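Local structure of flavin prenyltransferase UbiX (Aquifex aeolicus, 2EJB) at residues A[128-131]-A[132-136]. The protein probably makes the prenylated FMN cofactor used by the decarboxylase UbiD, joining a dimethylallyl group from dimethylallyl phosphate to reduced FMN without a metal. Numbering follows the deposited sequence.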
loop_
_atom_site.group_PDB
_atom_site.type_symbol
_atom_site.label_atom_id
_atom_site.label_comp_id
_atom_site.label_asym_id
_atom_site.label_seq_id
_atom_site.Cartn_x
_atom_site.Cartn_y
_atom_site.Cartn_z
ATOM N N ALA A 128 0.270 -4.322 -6.032
ATOM C CA ALA A 128 1.216 -5.167 -5.318
ATOM C C ALA A 128 1.642 -6.366 -6.162
ATOM O O ALA A 128 0.804 -7.056 -6.736
ATOM C CB ALA A 128 0.592 -5.658 -4.001
ATOM N N PRO A 129 2.958 -6.593 -6.296
ATOM C CA PRO A 129 4.044 -5.804 -5.697
ATOM C C PRO A 129 4.265 -4.566 -6.563
ATOM O O PRO A 129 3.634 -4.424 -7.610
ATOM C CB PRO A 129 5.256 -6.738 -5.781
ATOM C CG PRO A 129 4.658 -8.116 -6.034
ATOM C CD PRO A 129 3.495 -7.814 -6.919
ATOM N N TYR A 130 5.153 -3.677 -6.128
ATOM C CA TYR A 130 5.466 -2.492 -6.917
ATOM C C TYR A 130 6.665 -2.812 -7.807
ATOM O O TYR A 130 7.582 -3.527 -7.391
ATOM C CB TYR A 130 5.889 -1.304 -6.035
ATOM C CG TYR A 130 4.844 -0.691 -5.128
ATOM C CD1 TYR A 130 3.549 -0.447 -5.576
ATOM C CD2 TYR A 130 5.180 -0.287 -3.835
ATOM C CE1 TYR A 130 2.613 0.181 -4.759
ATOM C CE2 TYR A 130 4.254 0.347 -3.009
ATOM C CZ TYR A 130 2.973 0.577 -3.481
ATOM O OH TYR A 130 2.048 1.200 -2.676
ATOM N N ASN A 131 6.668 -2.292 -9.030
ATOM C CA ASN A 131 7.833 -2.477 -9.883
ATOM C C ASN A 131 8.474 -1.095 -9.861
ATOM O O ASN A 131 7.918 -0.177 -9.244
ATOM C CB ASN A 131 7.463 -2.921 -11.317
ATOM C CG ASN A 131 6.627 -1.895 -12.080
ATOM O OD1 ASN A 131 6.793 -0.688 -11.920
ATOM N ND2 ASN A 131 5.742 -2.387 -12.943
ATOM N N GLU A 132 9.631 -0.935 -10.493
ATOM C CA GLU A 132 10.313 0.359 -10.508
ATOM C C GLU A 132 9.472 1.483 -11.098
ATOM O O GLU A 132 9.522 2.605 -10.616
ATOM C CB GLU A 132 11.629 0.270 -11.289
ATOM C CG GLU A 132 12.715 -0.536 -10.611
ATOM C CD GLU A 132 13.910 -0.755 -11.511
ATOM O OE1 GLU A 132 14.402 0.235 -12.096
ATOM O OE2 GLU A 132 14.346 -1.917 -11.634
ATOM N N ILE A 133 8.710 1.186 -12.145
ATOM C CA ILE A 133 7.882 2.212 -12.775
ATOM C C ILE A 133 6.860 2.782 -11.797
ATOM O O ILE A 133 6.676 4.002 -11.717
ATOM C CB ILE A 133 7.141 1.661 -14.010
ATOM C CG1 ILE A 133 8.155 1.146 -15.036
ATOM C CG2 ILE A 133 6.280 2.762 -14.637
ATOM C CD1 ILE A 133 7.515 0.437 -16.222
ATOM N N HIS A 134 6.203 1.897 -11.053
ATOM C CA HIS A 134 5.204 2.317 -10.072
ATOM C C HIS A 134 5.842 3.281 -9.078
ATOM O O HIS A 134 5.278 4.336 -8.767
ATOM C CB HIS A 134 4.658 1.097 -9.316
ATOM C CG HIS A 134 3.923 0.120 -10.185
ATOM N ND1 HIS A 134 3.909 -1.232 -9.935
ATOM C CD2 HIS A 134 3.187 0.308 -11.307
ATOM C CE1 HIS A 134 3.199 -1.843 -10.871
ATOM N NE2 HIS A 134 2.751 -0.932 -11.713
ATOM N N LEU A 135 7.023 2.909 -8.586
ATOM C CA LEU A 135 7.748 3.720 -7.612
ATOM C C LEU A 135 8.160 5.077 -8.153
ATOM O O LEU A 135 8.010 6.098 -7.483
ATOM C CB LEU A 135 9.009 2.991 -7.113
ATOM C CG LEU A 135 8.947 1.948 -5.986
ATOM C CD1 LEU A 135 7.699 2.154 -5.136
ATOM C CD2 LEU A 135 8.990 0.556 -6.559
ATOM N N GLU A 136 8.697 5.095 -9.362
ATOM C CA GLU A 136 9.137 6.352 -9.932
ATOM C C GLU A 136 7.977 7.275 -10.271
ATOM O O GLU A 136 8.099 8.491 -10.151
ATOM C CB GLU A 136 10.024 6.095 -11.154
ATOM C CG GLU A 136 11.404 5.573 -10.758
ATOM C CD GLU A 136 12.307 5.316 -11.944
ATOM O OE1 GLU A 136 12.025 4.371 -12.713
ATOM O OE2 GLU A 136 13.292 6.069 -12.105
#
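Asn131 and His134 form a capping box, a reciprocal pair of side-chain-to-backbone hydrogen bonds that starts helix 132-143. The evidence is in both bonds: His134 N donates to Asn131 OD1 at 2.8 Å, tilted somewhat from the carbonyl plane, and Asn131 N donates to His134 ND1 at 3.1 Å. The second is nearly straight at the hydrogen, yet its donor stands 38° out of the imidazole plane, a compromise in direction at the acceptor. Along the His134 side chain, CB lies 3.5 Å from Asn131 O; CG, turned beside its own backbone N (chi1 -64°), passes beneath Asn131 OD1, and this turn brings ND1 back to the N-cap. CD2 also has Asn131 OD1 as its nearest partner across the contact. CE1 and NE2 then lie under the Asn131 amide, with ND2 3.3 Å from CE1. Amide and ring planes are 14° apart, so the two flat groups stack. At the ring edge, in plane, sits Tyr130 CA. Replacing His134 with an alanine would probably leave Asn131 N without this acceptor and the Asn131 amide without the ring it stacks on, halving the box.

The first helical turn is closed by Leu135 N, which donates to Asn131 O at 3.3 Å. Leu135 also turns its methyls to Tyr130: CD2 meets Tyr130 CB at 3.7 Å, while CD1 approaches the ring obliquely. Tyr130 OH hydrogen-bonds Tyr130 OH of the second subunit, and Glu136 forms a salt bridge with Arg143 of that subunit, placing this helix start at the dimer interface. Within the chain, residues 128-131 lead from parallel strand 121-125 into helix 132-143, which precedes strand 147-150, one of the two edge strands of the parallel sheet within this chain; His134 lies near Thr92, a predicted FMN-binding residue at the start of helix 92-100.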